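Local coordinates for protein beta-glucanase (PDB 6EUG) that probably hydrolyses beta-1,3-galactosidic bonds of arabinogalactan, this chain being the family 43 glycosidase domain of a longer protein, at residues 160-165 with 247-252; 261-266 with 279-284; 275-280 with 319-324. All blocks are in the same frame, centred on the assembly; numbering follows the deposited sequence.

Contact 1: residues 160-165 with 247-252; sequences RVNPGA and LSHTGK
Where the second blade of a five-bladed beta-propeller gives way to the loop towards helix 172-176, Val161 sets a methyl on the ring of His249, which belongs to the turn leading into the outermost strand of the third blade, 252-256. Val161 CG1 sits above the centre of the imidazole, 3.5 Å from His249 NE2, in a CH-pi contact. It is the branch anti to the backbone N (chi1 -175°) that does this; CG2 touches the same ring more loosely, nearer CE1. Both ring nitrogens are tied down: NE2 is hydrogen-bonded to His227, while a water 2.9 Å from His249 ND1 also takes the backbone hydrogen of Asn162 N at 2.9 Å. Trp126 of the second blade meets the imidazole too, so the histidine is wedged between neighbouring blades near the outside of the propeller. The Asn162 amide lies against the His249-Gly251 backbone, its plane 69° from the imidazole. Asn162 ND2 is 3.3 Å from His249 CB and 3.1 Å from Gly251 N; both nitrogens are donors, so this last approach is not a hydrogen bond. Asn162 also starts a type II turn, closed by Ala165 N to Asn162 O at 3.2 Å, and this turn brings Ala165 CB to 3.9 Å from Gly251 O. Beyond the corner at Gly251, Lys252 N reaches back to Thr250 OG1 at 3.2 Å in an ST turn, and that hydroxyl is also hydrogen-bonded to Glu241.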
ATOM      1  N   ARG A 160      -1.458  -3.962 -15.538  1.00 15.44           N
ATOM      2  CA  ARG A 160      -2.728  -3.558 -14.950  1.00 16.00           C
ATOM      3  C   ARG A 160      -3.504  -4.838 -14.556  1.00 15.88           C
ATOM      4  O   ARG A 160      -3.158  -5.976 -14.990  1.00 18.45           O
ATOM      5  CB  ARG A 160      -3.525  -2.623 -15.887  1.00 16.72           C
ATOM      6  CG  ARG A 160      -2.917  -1.226 -16.081  1.00 17.41           C
ATOM      7  CD  ARG A 160      -3.814  -0.267 -16.850  1.00 16.76           C
ATOM      8  NE  ARG A 160      -3.187   1.057 -16.929  1.00 16.90           N
ATOM      9  CZ  ARG A 160      -3.716   2.133 -17.491  1.00 18.13           C
ATOM     10  NH1 ARG A 160      -4.898   2.074 -18.067  1.00 18.39           N
ATOM     11  NH2 ARG A 160      -3.062   3.288 -17.471  1.00 18.85           N
ATOM     12  N   VAL A 161      -4.553  -4.665 -13.768  1.00 16.45           N
ATOM     13  CA  VAL A 161      -5.152  -5.783 -13.029  1.00 15.56           C
ATOM     14  C   VAL A 161      -6.432  -6.346 -13.660  1.00 16.68           C
ATOM     15  O   VAL A 161      -7.367  -5.605 -13.947  1.00 15.76           O
ATOM     16  CB  VAL A 161      -5.418  -5.396 -11.559  1.00 14.77           C
ATOM     17  CG1 VAL A 161      -5.929  -6.591 -10.763  1.00 14.44           C
ATOM     18  CG2 VAL A 161      -4.168  -4.792 -10.882  1.00 16.42           C
ATOM     19  N   ASN A 162      -6.471  -7.680 -13.815  1.00 17.21           N
ATOM     20  CA  ASN A 162      -7.659  -8.421 -14.256  1.00 17.08           C
ATOM     21  C   ASN A 162      -8.256  -7.962 -15.619  1.00 16.75           C
ATOM     22  O   ASN A 162      -9.458  -7.662 -15.696  1.00 16.28           O
ATOM     23  CB  ASN A 162      -8.761  -8.442 -13.164  1.00 19.92           C
ATOM     24  CG  ASN A 162      -8.430  -9.334 -11.968  1.00 19.01           C
ATOM     25  OD1 ASN A 162      -8.630  -8.916 -10.792  1.00 20.89           O
ATOM     26  ND2 ASN A 162      -7.947 -10.549 -12.226  1.00 13.88           N
ATOM     27  N   PRO A 163      -7.431  -7.918 -16.684  1.00 17.17           N
ATOM     28  CA  PRO A 163      -8.009  -7.611 -18.025  1.00 20.39           C
ATOM     29  C   PRO A 163      -9.254  -8.447 -18.378  1.00 20.21           C
ATOM     30  O   PRO A 163      -9.283  -9.676 -18.108  1.00 18.35           O
ATOM     31  CB  PRO A 163      -6.833  -7.862 -18.984  1.00 23.85           C
ATOM     32  CG  PRO A 163      -5.919  -8.777 -18.246  1.00 24.68           C
ATOM     33  CD  PRO A 163      -6.026  -8.369 -16.798  1.00 18.14           C
ATOM     34  N   GLY A 164     -10.292  -7.754 -18.880  1.00 18.97           N
ATOM     35  CA  GLY A 164     -11.536  -8.378 -19.300  1.00 21.80           C
ATOM     36  C   GLY A 164     -12.581  -8.702 -18.224  1.00 21.56           C
ATOM     37  O   GLY A 164     -13.689  -9.121 -18.581  1.00 23.78           O
ATOM     38  N   ALA A 165     -12.258  -8.525 -16.927  1.00 19.33           N
ATOM     39  CA  ALA A 165     -13.172  -8.901 -15.826  1.00 20.25           C
ATOM     40  C   ALA A 165     -13.857  -7.672 -15.208  1.00 19.41           C
ATOM     41  O   ALA A 165     -13.212  -6.631 -14.985  1.00 19.32           O
ATOM     42  CB  ALA A 165     -12.433  -9.689 -14.738  1.00 22.83           C
ATOM     43  N   LEU A 247       1.007 -15.364  -7.052  1.00 14.75           N
ATOM     44  CA  LEU A 247       1.770 -14.750  -8.156  1.00 16.17           C
ATOM     45  C   LEU A 247       0.919 -14.110  -9.247  1.00 16.58           C
ATOM     46  O   LEU A 247       1.477 -13.475 -10.142  1.00 16.94           O
ATOM     47  CB  LEU A 247       2.731 -15.786  -8.807  1.00 16.83           C
ATOM     48  CG  LEU A 247       3.696 -16.463  -7.858  1.00 17.53           C
ATOM     49  CD1 LEU A 247       4.572 -17.470  -8.635  1.00 18.66           C
ATOM     50  CD2 LEU A 247       4.541 -15.503  -7.041  1.00 20.69           C
ATOM     51  N   SER A 248      -0.413 -14.225  -9.150  1.00 15.68           N
ATOM     52  CA  SER A 248      -1.327 -13.657 -10.129  1.00 16.19           C
ATOM     53  C   SER A 248      -2.686 -13.428  -9.483  1.00 15.45           C
ATOM     54  O   SER A 248      -2.892 -13.867  -8.329  1.00 16.80           O
ATOM     55  CB  SER A 248      -1.431 -14.577 -11.356  1.00 17.03           C
ATOM     56  OG  SER A 248      -2.126 -15.790 -11.047  1.00 19.84           O
ATOM     57  N   HIS A 249      -3.585 -12.772 -10.214  1.00 18.10           N
ATOM     58  CA  HIS A 249      -4.968 -12.488  -9.745  1.00 17.14           C
ATOM     59  C   HIS A 249      -5.941 -13.550 -10.275  1.00 20.73           C
ATOM     60  O   HIS A 249      -5.713 -14.102 -11.357  1.00 23.67           O
ATOM     61  CB  HIS A 249      -5.432 -11.127 -10.195  1.00 19.48           C
ATOM     62  CG  HIS A 249      -4.563  -9.992  -9.742  1.00 18.14           C
ATOM     63  ND1 HIS A 249      -3.528  -9.489 -10.503  1.00 17.97           N
ATOM     64  CD2 HIS A 249      -4.587  -9.255  -8.607  1.00 16.81           C
ATOM     65  CE1 HIS A 249      -2.948  -8.504  -9.839  1.00 15.76           C
ATOM     66  NE2 HIS A 249      -3.604  -8.313  -8.715  1.00 17.21           N
ATOM     67  N   THR A 250      -7.025 -13.836  -9.540  1.00 20.89           N
ATOM     68  CA  THR A 250      -8.018 -14.843  -9.986  1.00 19.94           C
ATOM     69  C   THR A 250      -9.130 -14.329 -10.918  1.00 21.54           C
ATOM     70  O   THR A 250      -9.778 -15.133 -11.593  1.00 21.44           O
ATOM     71  CB  THR A 250      -8.730 -15.491  -8.795  1.00 18.97           C
ATOM     72  OG1 THR A 250      -9.499 -14.482  -8.124  1.00 17.98           O
ATOM     73  CG2 THR A 250      -7.719 -16.123  -7.844  1.00 19.74           C
ATOM     74  N   GLY A 251      -9.363 -13.014 -10.918  1.00 19.51           N
ATOM     75  CA  GLY A 251     -10.505 -12.397 -11.593  1.00 18.97           C
ATOM     76  C   GLY A 251     -11.611 -11.934 -10.669  1.00 20.13           C
ATOM     77  O   GLY A 251     -12.511 -11.193 -11.102  1.00 22.62           O
ATOM     78  N   LYS A 252     -11.558 -12.357  -9.402  1.00 17.98           N
ATOM     79  CA  LYS A 252     -12.576 -12.000  -8.424  1.00 16.67           C
ATOM     80  C   LYS A 252     -12.098 -10.737  -7.699  1.00 16.16           C
ATOM     81  O   LYS A 252     -11.000 -10.735  -7.102  1.00 17.11           O
ATOM     82  CB  LYS A 252     -12.794 -13.158  -7.435  1.00 19.09           C
ATOM     83  CG  LYS A 252     -13.905 -12.936  -6.430  1.00 21.91           C
ATOM     84  CD  LYS A 252     -13.912 -13.945  -5.290  1.00 27.50           C
ATOM     85  CE  LYS A 252     -14.136 -15.358  -5.747  1.00 29.60           C
ATOM     86  NZ  LYS A 252     -14.586 -16.181  -4.577  1.00 31.00           N
TER
HETATM   87  O   HOH W   1      -4.226  -9.434 -13.334  1.00 23.03           O

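Contact 2: residues 261-266 with 279-284; sequences HNEAPA and SGCTGW. With GIM (glucoimidazole), chain B.
A chi1 of -160° swings SG of Cys281 away from its own backbone N and leaves it slanting over the ring of His261, while a chi1 of 71° puts Ser279 OG between its backbone N and carbonyl carbon, facing the side chains of Glu263 and Ala264. At the histidine the closer touch is made by the methylene: Cys281 CB lies over one face of the imidazole, towards the rim, 3.5 Å from His261 CD2, as a CH-pi contact. The backbones meet as one antiparallel hydrogen-bonded pair. Glu263 N gives to Ser279 O at 2.9 Å, and Ser279 N returns a bond to Glu263 O at 3.1 Å. Two CA-H...O contacts continue the pairing: Asn262 CA lies 3.5 Å from Ser279 O, and Gly280 CA is equally far, 3.5 Å, from His261 O. Ser279 OG donates to Gly280 O over 2.8 Å, in the carbonyl plane and on a lone pair, just where the chain leaves strand 273-279; Ala264 CB packs 3.8 Å from the same Ser279 OG. Glu263 is modelled in two conformers, so the bond of its OE1 to Ser230 is uncertain. Further on, Trp284 offers an indole face to the bound glucoimidazole, with CZ2 3.6 Å from glucoimidazole C6 near the ring's rim, and the carbonyl of Gly283 approaches the imidazole part of the ligand. Asp214, which hydrogen-bonds the ligand, also accepts from Ala264 N, and through it residues 261-266 back the site. Gly283 and Trp284 give their loop a place in the ligand pocket, which, as in other family 43 enzymes, lies at the centre of a five-bladed beta-propeller.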
ATOM      1  N   HIS A 261     -11.291   9.110  -3.582  1.00 16.90           N
ATOM      2  CA  HIS A 261      -9.871   9.497  -3.617  1.00 17.31           C
ATOM      3  C   HIS A 261      -9.086   8.974  -2.379  1.00 19.18           C
ATOM      4  O   HIS A 261      -8.236   9.673  -1.817  1.00 22.96           O
ATOM      5  CB  HIS A 261      -9.756  11.048  -3.703  1.00 19.12           C
ATOM      6  CG  HIS A 261      -9.212  11.571  -4.990  1.00 20.47           C
ATOM      7  ND1 HIS A 261      -9.413  12.878  -5.390  1.00 21.46           N
ATOM      8  CD2 HIS A 261      -8.434  10.998  -5.934  1.00 20.22           C
ATOM      9  CE1 HIS A 261      -8.804  13.071  -6.546  1.00 17.64           C
ATOM     10  NE2 HIS A 261      -8.186  11.950  -6.887  1.00 21.78           N
ATOM     11  N   ASN A 262      -9.385   7.748  -1.948  1.00 15.42           N
ATOM     12  CA  ASN A 262      -8.617   7.090  -0.895  1.00 14.35           C
ATOM     13  C   ASN A 262      -7.299   6.523  -1.456  1.00 13.50           C
ATOM     14  O   ASN A 262      -7.290   5.905  -2.524  1.00 15.93           O
ATOM     15  CB  ASN A 262      -9.439   5.948  -0.271  1.00 12.56           C
ATOM     16  CG  ASN A 262     -10.606   6.460   0.561  1.00 13.92           C
ATOM     17  OD1 ASN A 262     -10.422   6.919   1.741  1.00 16.31           O
ATOM     18  ND2 ASN A 262     -11.806   6.408  -0.021  1.00 15.82           N
ATOM     19  N   GLU A 263      -6.240   6.695  -0.658  0.50 13.79           N
ATOM     20  CA  GLU A 263      -4.859   6.392  -1.058  0.50 13.30           C
ATOM     21  C   GLU A 263      -4.085   5.730   0.087  0.50 12.94           C
ATOM     22  O   GLU A 263      -4.629   5.547   1.169  0.50 12.20           O
ATOM     23  CB  GLU A 263      -4.152   7.693  -1.503  0.50 13.17           C
ATOM     24  CG  GLU A 263      -4.970   8.613  -2.413  0.50 14.22           C
ATOM     25  CD  GLU A 263      -5.496   7.988  -3.714  0.50 14.21           C
ATOM     26  OE1 GLU A 263      -4.882   7.075  -4.300  0.50 15.35           O
ATOM     27  OE2 GLU A 263      -6.562   8.439  -4.178  0.50 18.55           O
ATOM     28  N   ALA A 264      -2.843   5.305  -0.166  1.00 12.71           N
ATOM     29  CA  ALA A 264      -1.973   4.823   0.918  1.00 11.78           C
ATOM     30  C   ALA A 264      -2.642   3.823   1.891  1.00 11.41           C
ATOM     31  O   ALA A 264      -2.550   3.994   3.114  1.00 14.31           O
ATOM     32  CB  ALA A 264      -1.401   5.998   1.675  1.00 13.42           C
ATOM     33  N   PRO A 265      -3.274   2.779   1.348  1.00 11.50           N
ATOM     34  CA  PRO A 265      -4.035   1.856   2.245  1.00 12.33           C
ATOM     35  C   PRO A 265      -3.159   1.036   3.205  1.00 12.71           C
ATOM     36  O   PRO A 265      -2.072   0.531   2.800  1.00 13.66           O
ATOM     37  CB  PRO A 265      -4.750   0.932   1.249  1.00 12.96           C
ATOM     38  CG  PRO A 265      -3.847   0.926   0.079  1.00 14.06           C
ATOM     39  CD  PRO A 265      -3.425   2.362  -0.060  1.00 13.19           C
ATOM     40  N   ALA A 266      -3.637   0.885   4.446  1.00 13.02           N
ATOM     41  CA  ALA A 266      -3.054   0.027   5.470  1.00 14.75           C
ATOM     42  C   ALA A 266      -4.223  -0.725   6.135  1.00 14.49           C
ATOM     43  O   ALA A 266      -5.296  -0.161   6.362  1.00 16.53           O
ATOM     44  CB  ALA A 266      -2.282   0.856   6.500  1.00 16.78           C
ATOM     45  N   SER A 279      -5.313   7.643   3.408  1.00 15.00           N
ATOM     46  CA  SER A 279      -5.222   9.103   3.287  1.00 16.16           C
ATOM     47  C   SER A 279      -6.140   9.574   2.159  1.00 15.86           C
ATOM     48  O   SER A 279      -6.626   8.778   1.367  1.00 13.04           O
ATOM     49  CB  SER A 279      -3.759   9.554   2.954  1.00 14.65           C
ATOM     50  OG  SER A 279      -3.401   9.216   1.622  1.00 14.39           O
ATOM     51  N   GLY A 280      -6.345  10.886   2.068  1.00 16.01           N
ATOM     52  CA  GLY A 280      -6.841  11.474   0.826  1.00 17.70           C
ATOM     53  C   GLY A 280      -5.734  11.642  -0.213  1.00 18.73           C
ATOM     54  O   GLY A 280      -4.605  11.121  -0.051  1.00 16.13           O
ATOM     55  N   CYS A 281      -6.060  12.380  -1.271  1.00 22.01           N
ATOM     56  CA  CYS A 281      -5.185  12.564  -2.437  1.00 22.57           C
ATOM     57  C   CYS A 281      -4.787  14.034  -2.564  1.00 22.01           C
ATOM     58  O   CYS A 281      -5.486  14.820  -3.212  1.00 26.61           O
ATOM     59  CB  CYS A 281      -5.890  12.082  -3.727  1.00 28.15           C
ATOM     60  SG  CYS A 281      -4.763  11.729  -5.087  1.00 38.42           S
ATOM     61  N   THR A 282      -3.708  14.409  -1.877  1.00 21.21           N
ATOM     62  CA  THR A 282      -3.199  15.800  -1.908  1.00 19.62           C
ATOM     63  C   THR A 282      -1.689  15.868  -2.122  1.00 22.06           C
ATOM     64  O   THR A 282      -0.992  16.606  -1.423  1.00 23.55           O
ATOM     65  CB  THR A 282      -3.578  16.547  -0.618  1.00 21.70           C
ATOM     66  OG1 THR A 282      -3.067  15.840   0.527  1.00 21.83           O
ATOM     67  CG2 THR A 282      -5.109  16.663  -0.514  1.00 22.09           C
ATOM     68  N   GLY A 283      -1.177  15.097  -3.084  1.00 21.90           N
ATOM     69  CA  GLY A 283       0.258  15.099  -3.372  1.00 20.67           C
ATOM     70  C   GLY A 283       1.045  14.676  -2.149  1.00 22.82           C
ATOM     71  O   GLY A 283       0.626  13.760  -1.433  1.00 20.89           O
ATOM     72  N   TRP A 284       2.171  15.356  -1.909  1.00 21.45           N
ATOM     73  CA  TRP A 284       3.011  15.109  -0.746  1.00 22.49           C
ATOM     74  C   TRP A 284       2.470  15.742   0.552  1.00 21.63           C
ATOM     75  O   TRP A 284       3.028  15.517   1.649  1.00 25.18           O
ATOM     76  CB  TRP A 284       4.443  15.632  -1.011  1.00 24.16           C
ATOM     77  CG  TRP A 284       5.203  14.977  -2.137  1.00 24.13           C
ATOM     78  CD1 TRP A 284       5.576  15.576  -3.318  1.00 24.88           C
ATOM     79  CD2 TRP A 284       5.745  13.644  -2.184  1.00 25.97           C
ATOM     80  NE1 TRP A 284       6.291  14.703  -4.086  1.00 26.96           N
ATOM     81  CE2 TRP A 284       6.411  13.508  -3.426  1.00 26.66           C
ATOM     82  CE3 TRP A 284       5.718  12.550  -1.317  1.00 25.67           C
ATOM     83  CZ2 TRP A 284       7.043  12.308  -3.828  1.00 26.63           C
ATOM     84  CZ3 TRP A 284       6.352  11.347  -1.715  1.00 28.07           C
ATOM     85  CH2 TRP A 284       7.002  11.246  -2.961  1.00 30.06           C
TER
HETATM   86  C1  GIM B 401       1.300   9.919  -3.651  1.00 21.19           C
HETATM   87  C2  GIM B 401       1.553   8.538  -3.182  1.00 20.81           C
HETATM   88  N10 GIM B 401       2.206  10.747  -4.200  1.00 23.02           N
HETATM   89  C3  GIM B 401       3.069   8.307  -3.049  1.00 20.85           C
HETATM   90  C4  GIM B 401       3.786   8.885  -4.305  1.00 23.02           C
HETATM   91  C5  GIM B 401       3.650  10.415  -4.347  1.00 22.59           C
HETATM   92  C6  GIM B 401       4.244  11.037  -5.609  1.00 24.67           C
HETATM   93  C7  GIM B 401       0.241  11.773  -4.170  1.00 24.58           C
HETATM   94  C8  GIM B 401       1.571  11.909  -4.513  1.00 24.10           C
HETATM   95  N1  GIM B 401       0.093  10.539  -3.637  1.00 21.48           N
HETATM   96  O3  GIM B 401       3.361   6.904  -2.958  1.00 20.77           O
HETATM   97  O2  GIM B 401       0.726   8.291  -2.013  1.00 21.37           O
HETATM   98  O4  GIM B 401       3.319   8.317  -5.555  1.00 21.23           O
HETATM   99  O6  GIM B 401       3.470  10.686  -6.752  1.00 28.24           O

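Contact 3: residues 275-280 with 319-324; sequences WMITSG and GQSTYI. With GIM (glucoimidazole), chain B.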
ATOM      1  N   TRP A 275     -10.283  -3.687   9.376  1.00 13.64           N
ATOM      2  CA  TRP A 275     -10.071  -2.247   9.607  1.00 12.32           C
ATOM      3  C   TRP A 275      -9.013  -1.747   8.624  1.00 14.77           C
ATOM      4  O   TRP A 275      -7.870  -2.282   8.579  1.00 17.36           O
ATOM      5  CB  TRP A 275      -9.569  -1.969  11.037  1.00 13.44           C
ATOM      6  CG  TRP A 275     -10.524  -2.360  12.146  1.00 15.17           C
ATOM      7  CD1 TRP A 275     -10.405  -3.459  12.975  1.00 16.72           C
ATOM      8  CD2 TRP A 275     -11.735  -1.691  12.552  1.00 16.57           C
ATOM      9  NE1 TRP A 275     -11.472  -3.526  13.852  1.00 17.27           N
ATOM     10  CE2 TRP A 275     -12.295  -2.457  13.628  1.00 16.80           C
ATOM     11  CE3 TRP A 275     -12.402  -0.538  12.127  1.00 16.74           C
ATOM     12  CZ2 TRP A 275     -13.462  -2.081  14.285  1.00 18.87           C
ATOM     13  CZ3 TRP A 275     -13.593  -0.168  12.781  1.00 16.30           C
ATOM     14  CH2 TRP A 275     -14.100  -0.945  13.853  1.00 18.42           C
ATOM     15  N   MET A 276      -9.340  -0.708   7.869  1.00 14.90           N
ATOM     16  CA  MET A 276      -8.380  -0.125   6.915  1.00 13.87           C
ATOM     17  C   MET A 276      -8.255   1.391   7.148  1.00 13.61           C
ATOM     18  O   MET A 276      -9.263   2.095   7.322  1.00 15.78           O
ATOM     19  CB  MET A 276      -8.843  -0.411   5.475  1.00 16.24           C
ATOM     20  CG  MET A 276      -7.904   0.060   4.384  1.00 16.03           C
ATOM     21  SD  MET A 276      -8.003  -0.844   2.820  1.00 21.60           S
ATOM     22  CE  MET A 276      -9.754  -0.944   2.426  1.00 21.79           C
ATOM     23  N   ILE A 277      -7.019   1.875   7.137  1.00 13.76           N
ATOM     24  CA  ILE A 277      -6.712   3.318   7.243  1.00 10.63           C
ATOM     25  C   ILE A 277      -6.158   3.776   5.906  1.00 13.65           C
ATOM     26  O   ILE A 277      -5.272   3.123   5.335  1.00 14.94           O
ATOM     27  CB  ILE A 277      -5.759   3.673   8.426  1.00 11.12           C
ATOM     28  CG1 ILE A 277      -6.422   3.280   9.756  1.00 14.45           C
ATOM     29  CG2 ILE A 277      -5.348   5.149   8.393  1.00 14.38           C
ATOM     30  CD1 ILE A 277      -5.564   3.449  11.003  1.00 14.35           C
ATOM     31  N   THR A 278      -6.673   4.921   5.451  1.00 13.73           N
ATOM     32  CA  THR A 278      -6.248   5.548   4.208  1.00 13.26           C
ATOM     33  C   THR A 278      -6.003   7.039   4.388  1.00 14.73           C
ATOM     34  O   THR A 278      -6.431   7.634   5.399  1.00 16.65           O
ATOM     35  CB  THR A 278      -7.305   5.315   3.109  1.00 13.68           C
ATOM     36  OG1 THR A 278      -8.566   5.847   3.538  1.00 14.09           O
ATOM     37  CG2 THR A 278      -7.505   3.837   2.839  1.00 15.24           C
ATOM     38  N   SER A 279      -5.313   7.643   3.408  1.00 15.00           N
ATOM     39  CA  SER A 279      -5.222   9.103   3.287  1.00 16.16           C
ATOM     40  C   SER A 279      -6.140   9.574   2.159  1.00 15.86           C
ATOM     41  O   SER A 279      -6.626   8.778   1.367  1.00 13.04           O
ATOM     42  CB  SER A 279      -3.759   9.554   2.954  1.00 14.65           C
ATOM     43  OG  SER A 279      -3.401   9.216   1.622  1.00 14.39           O
ATOM     44  N   GLY A 280      -6.345  10.886   2.068  1.00 16.01           N
ATOM     45  CA  GLY A 280      -6.841  11.474   0.826  1.00 17.70           C
ATOM     46  C   GLY A 280      -5.734  11.642  -0.213  1.00 18.73           C
ATOM     47  O   GLY A 280      -4.605  11.121  -0.051  1.00 16.13           O
ATOM     48  N   GLY A 319       1.958  13.069   8.812  1.00 16.32           N
ATOM     49  CA  GLY A 319       2.286  11.831   8.094  1.00 16.51           C
ATOM     50  C   GLY A 319       1.250  11.337   7.072  1.00 14.51           C
ATOM     51  O   GLY A 319       0.180  11.962   6.861  1.00 15.93           O
ATOM     52  N   GLN A 320       1.586  10.189   6.467  1.00 13.44           N
ATOM     53  CA  GLN A 320       0.707   9.448   5.564  1.00 14.22           C
ATOM     54  C   GLN A 320       0.892   7.952   5.825  1.00 12.24           C
ATOM     55  O   GLN A 320       2.034   7.445   5.819  1.00 12.46           O
ATOM     56  CB  GLN A 320       1.022   9.784   4.098  1.00 13.86           C
ATOM     57  CG  GLN A 320       0.104   9.138   3.046  1.00 14.39           C
ATOM     58  CD  GLN A 320       0.512   9.420   1.604  1.00 14.01           C
ATOM     59  OE1 GLN A 320       1.727   9.540   1.294  1.00 14.56           O
ATOM     60  NE2 GLN A 320      -0.484   9.426   0.679  1.00 13.69           N
ATOM     61  N   SER A 321      -0.204   7.244   6.096  1.00 12.61           N
ATOM     62  CA  SER A 321      -0.207   5.804   6.325  1.00 14.10           C
ATOM     63  C   SER A 321       0.663   4.977   5.370  1.00 13.86           C
ATOM     64  O   SER A 321       0.684   5.255   4.155  1.00 12.43           O
ATOM     65  CB  SER A 321      -1.669   5.309   6.292  1.00 13.59           C
ATOM     66  OG  SER A 321      -2.385   5.665   5.081  1.00 14.59           O
ATOM     67  N   THR A 322       1.312   3.939   5.905  1.00 14.32           N
ATOM     68  CA  THR A 322       1.981   2.907   5.058  1.00 12.97           C
ATOM     69  C   THR A 322       1.703   1.445   5.410  1.00 12.30           C
ATOM     70  O   THR A 322       1.691   0.619   4.509  1.00 13.35           O
ATOM     71  CB  THR A 322       3.486   3.158   4.839  1.00 13.25           C
ATOM     72  OG1 THR A 322       3.997   2.307   3.787  1.00 15.11           O
ATOM     73  CG2 THR A 322       4.312   2.997   6.112  1.00 14.29           C
ATOM     74  N   TYR A 323       1.525   1.112   6.695  1.00 12.19           N
ATOM     75  CA  TYR A 323       1.383  -0.296   7.097  1.00 11.68           C
ATOM     76  C   TYR A 323       0.838  -0.403   8.519  1.00 12.62           C
ATOM     77  O   TYR A 323       1.063   0.491   9.348  1.00 13.75           O
ATOM     78  CB  TYR A 323       2.789  -1.020   7.022  1.00 11.96           C
ATOM     79  CG  TYR A 323       2.674  -2.553   7.068  1.00 13.39           C
ATOM     80  CD1 TYR A 323       2.209  -3.260   5.960  1.00 15.32           C
ATOM     81  CD2 TYR A 323       3.049  -3.278   8.203  1.00 12.62           C
ATOM     82  CE1 TYR A 323       2.035  -4.644   5.998  1.00 16.75           C
ATOM     83  CE2 TYR A 323       2.895  -4.659   8.252  1.00 14.59           C
ATOM     84  CZ  TYR A 323       2.404  -5.342   7.140  1.00 16.36           C
ATOM     85  OH  TYR A 323       2.242  -6.709   7.177  1.00 20.32           O
ATOM     86  N   ILE A 324       0.162  -1.518   8.805  1.00 13.23           N
ATOM     87  CA  ILE A 324      -0.222  -1.859  10.164  1.00 15.03           C
ATOM     88  C   ILE A 324       0.398  -3.217  10.519  1.00 14.81           C
ATOM     89  O   ILE A 324       0.071  -4.252   9.904  1.00 15.59           O
ATOM     90  CB  ILE A 324      -1.754  -1.757  10.411  1.00 16.23           C
ATOM     91  CG1 ILE A 324      -2.150  -0.243  10.377  1.00 19.51           C
ATOM     92  CG2 ILE A 324      -2.086  -2.277  11.825  1.00 16.91           C
ATOM     93  CD1 ILE A 324      -3.594   0.045  10.134  1.00 22.44           C
TER
HETATM   94  C1  GIM B 401       1.300   9.919  -3.651  1.00 21.19           C
HETATM   95  C2  GIM B 401       1.553   8.538  -3.182  1.00 20.81           C
HETATM   96  N10 GIM B 401       2.206  10.747  -4.200  1.00 23.02           N
HETATM   97  C3  GIM B 401       3.069   8.307  -3.049  1.00 20.85           C
HETATM   98  C4  GIM B 401       3.786   8.885  -4.305  1.00 23.02           C
HETATM   99  C5  GIM B 401       3.650  10.415  -4.347  1.00 22.59           C
HETATM  100  C6  GIM B 401       4.244  11.037  -5.609  1.00 24.67           C
HETATM  101  C7  GIM B 401       0.241  11.773  -4.170  1.00 24.58           C
HETATM  102  C8  GIM B 401       1.571  11.909  -4.513  1.00 24.10           C
HETATM  103  N1  GIM B 401       0.093  10.539  -3.637  1.00 21.48           N
HETATM  104  O3  GIM B 401       3.361   6.904  -2.958  1.00 20.77           O
HETATM  105  O2  GIM B 401       0.726   8.291  -2.013  1.00 21.37           O
HETATM  106  O4  GIM B 401       3.319   8.317  -5.555  1.00 21.23           O
HETATM  107  O6  GIM B 401       3.470  10.686  -6.752  1.00 28.24           O
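Ile277 is the first residue of strand 275-279 to meet strand 320-324: its CD1 touches Ile324 CD1 at 4.0 Å, the two side chains crossing at about a right angle, while its CG2 rests 4.2 Å from Ser321 CB. Phe335 adds to this apolar patch. Thr278 turns its side chain the other way, towards Asn262, but its backbone passes Ser321 OG, a hydroxyl hydrogen-bonded to Ala264 O. At Ser279 the packing becomes polar. Gln320, fully extended from a chi1 of -176°, sends NE2 to Ser279 OG over 3.1 Å in a practically straight bond (177° at the hydrogen), with the acceptor in the amide plane. The same NE2 gives a more bent bond, 3.2 Å long, to O2 of glucoimidazole, and Gln320 OE1 takes one from Trp340 NE1. Gripped at both ends, the amide has its rotation fixed, and Ser279 acts as a second-shell residue positioning a first-shell one. The strands run at 140° to each other, without backbone bonds between them. This is the face-to-face packing of adjacent blades in a beta-propeller, ending at the sugar pocket.

Overall arrangement
From the N terminus, contact 1 comes first: it closes a long excursion of three helices and most of the third blade, fastening the exit from the second blade to the turn leading into the outermost strand of the third, 252-256. It is complete before the other two open. The chain then enters the fourth blade, where contact 2 closes a short hairpin built on strands 265-270 and 273-279. Contact 3 begins on the stretch where contact 2 ends, sharing Ser279 and Gly280 with it, then spans about forty residues to join the fourth blade to the fifth. Both touch glucoimidazole, whereas contact 1 is centred 23 Å from the centre of contact 2.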